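Local coordinates for endoglucanase (Fervidobacterium pennivorans DSM 9078, PDB 6KDD), which probably hydrolyses beta-1,4-glucosidic bonds of cellulose and related glucans, at residues Asp177-Ala182 / Val187-Leu192. Numbering follows the deposited sequence.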
loop_
_atom_site.group_PDB
_atom_site.type_symbol
_atom_site.label_atom_id
_atom_site.label_comp_id
_atom_site.label_asym_id
_atom_site.label_seq_id
_atom_site.Cartn_x
_atom_site.Cartn_y
_atom_site.Cartn_z
ATOM N N ASP A 177 -8.500 2.649 -2.016
ATOM C CA ASP A 177 -7.480 3.632 -2.337
ATOM C C ASP A 177 -8.179 4.838 -2.986
ATOM O O ASP A 177 -9.115 4.654 -3.737
ATOM C CB ASP A 177 -6.516 3.077 -3.392
ATOM C CG ASP A 177 -5.444 2.119 -2.846
ATOM O OD1 ASP A 177 -5.741 1.325 -1.910
ATOM O OD2 ASP A 177 -4.331 2.155 -3.365
ATOM N N ALA A 178 -7.662 6.040 -2.745
ATOM C CA ALA A 178 -7.957 7.193 -3.591
ATOM C C ALA A 178 -7.527 6.946 -5.038
ATOM O O ALA A 178 -6.602 6.181 -5.297
ATOM C CB ALA A 178 -7.382 8.453 -2.980
ATOM N N PRO A 179 -8.206 7.549 -6.063
ATOM C CA PRO A 179 -7.778 7.405 -7.458
ATOM C C PRO A 179 -6.611 8.376 -7.731
ATOM O O PRO A 179 -6.033 8.918 -6.781
ATOM C CB PRO A 179 -9.074 7.768 -8.213
ATOM C CG PRO A 179 -9.710 8.803 -7.334
ATOM C CD PRO A 179 -9.447 8.346 -5.916
ATOM N N ASN A 180 -6.224 8.527 -8.995
ATOM C CA ASN A 180 -5.090 9.379 -9.396
ATOM C C ASN A 180 -3.811 8.977 -8.654
ATOM O O ASN A 180 -3.124 9.824 -8.070
ATOM C CB ASN A 180 -5.386 10.876 -9.274
ATOM C CG ASN A 180 -4.270 11.796 -9.759
ATOM O OD1 ASN A 180 -4.038 12.874 -9.196
ATOM N ND2 ASN A 180 -3.584 11.420 -10.829
ATOM N N TRP A 181 -3.477 7.679 -8.737
ATOM C CA TRP A 181 -2.295 7.078 -8.108
ATOM C C TRP A 181 -2.363 7.186 -6.588
ATOM O O TRP A 181 -1.308 7.249 -5.964
ATOM C CB TRP A 181 -0.977 7.703 -8.597
ATOM C CG TRP A 181 -0.789 7.732 -10.080
ATOM C CD1 TRP A 181 -0.906 8.842 -10.864
ATOM C CD2 TRP A 181 -0.446 6.648 -10.964
ATOM N NE1 TRP A 181 -0.660 8.528 -12.171
ATOM C CE2 TRP A 181 -0.412 7.181 -12.271
ATOM C CE3 TRP A 181 -0.234 5.277 -10.809
ATOM C CZ2 TRP A 181 -0.063 6.419 -13.383
ATOM C CZ3 TRP A 181 0.073 4.513 -11.911
ATOM C CH2 TRP A 181 0.157 5.075 -13.183
ATOM N N ALA A 182 -3.572 7.225 -6.004
ATOM C CA ALA A 182 -3.793 7.494 -4.579
ATOM C C ALA A 182 -3.106 8.774 -4.077
ATOM O O ALA A 182 -2.602 8.815 -2.962
ATOM C CB ALA A 182 -3.428 6.277 -3.711
ATOM N N VAL A 187 -8.512 12.250 -2.541
ATOM C CA VAL A 187 -9.358 11.783 -1.457
ATOM C C VAL A 187 -10.755 12.400 -1.588
ATOM O O VAL A 187 -11.759 11.679 -1.517
ATOM C CB VAL A 187 -8.595 12.020 -0.139
ATOM C CG1 VAL A 187 -9.043 13.099 0.851
ATOM C CG2 VAL A 187 -7.893 10.792 0.436
ATOM N N ARG A 188 -10.805 13.700 -1.920
ATOM C CA ARG A 188 -12.057 14.430 -2.076
ATOM C C ARG A 188 -12.849 13.923 -3.280
ATOM O O ARG A 188 -14.069 14.079 -3.323
ATOM C CB ARG A 188 -11.816 15.940 -2.193
ATOM C CG ARG A 188 -11.220 16.575 -0.947
ATOM C CD ARG A 188 -12.032 17.729 -0.390
ATOM N NE ARG A 188 -11.365 18.046 0.862
ATOM C CZ ARG A 188 -10.829 19.218 1.180
ATOM N NH1 ARG A 188 -10.917 20.244 0.349
ATOM N NH2 ARG A 188 -10.220 19.354 2.346
ATOM N N SER A 189 -12.196 13.262 -4.245
ATOM C CA SER A 189 -12.957 12.803 -5.400
ATOM C C SER A 189 -13.471 11.358 -5.253
ATOM O O SER A 189 -13.995 10.744 -6.192
ATOM C CB SER A 189 -12.229 13.092 -6.685
ATOM O OG SER A 189 -11.533 11.957 -7.132
ATOM N N LEU A 190 -13.411 10.824 -4.032
ATOM C CA LEU A 190 -13.844 9.452 -3.786
ATOM C C LEU A 190 -15.296 9.463 -3.297
ATOM O O LEU A 190 -15.621 10.184 -2.365
ATOM C CB LEU A 190 -12.884 8.925 -2.716
ATOM C CG LEU A 190 -12.692 7.425 -2.545
ATOM C CD1 LEU A 190 -12.305 6.713 -3.828
ATOM C CD2 LEU A 190 -11.666 7.203 -1.442
ATOM N N LYS A 191 -16.170 8.673 -3.929
ATOM C CA LYS A 191 -17.520 8.460 -3.417
ATOM C C LYS A 191 -17.590 7.243 -2.487
ATOM O O LYS A 191 -17.547 6.109 -2.939
ATOM C CB LYS A 191 -18.499 8.309 -4.586
ATOM C CG LYS A 191 -19.955 8.590 -4.232
ATOM C CD LYS A 191 -20.918 8.374 -5.383
ATOM C CE LYS A 191 -20.624 9.249 -6.585
ATOM N NZ LYS A 191 -20.959 8.558 -7.855
ATOM N N LEU A 192 -17.740 7.482 -1.179
ATOM C CA LEU A 192 -17.754 6.422 -0.179
ATOM C C LEU A 192 -19.096 5.689 -0.169
ATOM O O LEU A 192 -20.149 6.309 -0.210
ATOM C CB LEU A 192 -17.477 7.023 1.204
ATOM C CG LEU A 192 -16.078 7.603 1.402
ATOM C CD1 LEU A 192 -15.958 8.267 2.768
ATOM C CD2 LEU A 192 -15.012 6.531 1.245
#
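Leu-190 meets Pro-179 and the backbone at the end of strand 174-177 in the (beta/alpha)8 TIM barrel of this family 5 glycosidase, where the loop leaving the fifth strand folds back on itself on the way to the sixth, 198-204. From its CB the leucine side chain reaches CG, held anti to the backbone N (chi1 -159°) and beside the carbonyl carbon, and both terminal methyls touch residues 177-179. Leu-190 CD1 sits 3.9 Å from CD of Pro-179 and also packs 3.8 Å from the carbonyl O of Asp-177. Leu-190 CD2 lies against the backbone of the next residue, 4.3 Å from Ala-178 CA. Trp-154 and Asn-155 of helix 151-168 and Val-200 of the sixth strand also border this leucine. The carbonyl O of Asp-177 is not left to apolar neighbours, for Trp-154 NE1 donates a hydrogen bond to it. Next along the chain, the methyl of Ala-178 faces the short 3-10 segment, its CB 4.0 Å from Val-187 N and 4.2 Å from Val-187 CG2. No hydrogen bond joins the two segments; the 3-10 segment ending at Arg-188 runs on into a type I beta turn, closed by the bond from Leu-190 N to Val-187 O (3.1 Å). At the more exposed margin, Ser-189 OG, weakly bonded to Ala-186 O, rests 3.6 Å from CG of the Pro-179 ring.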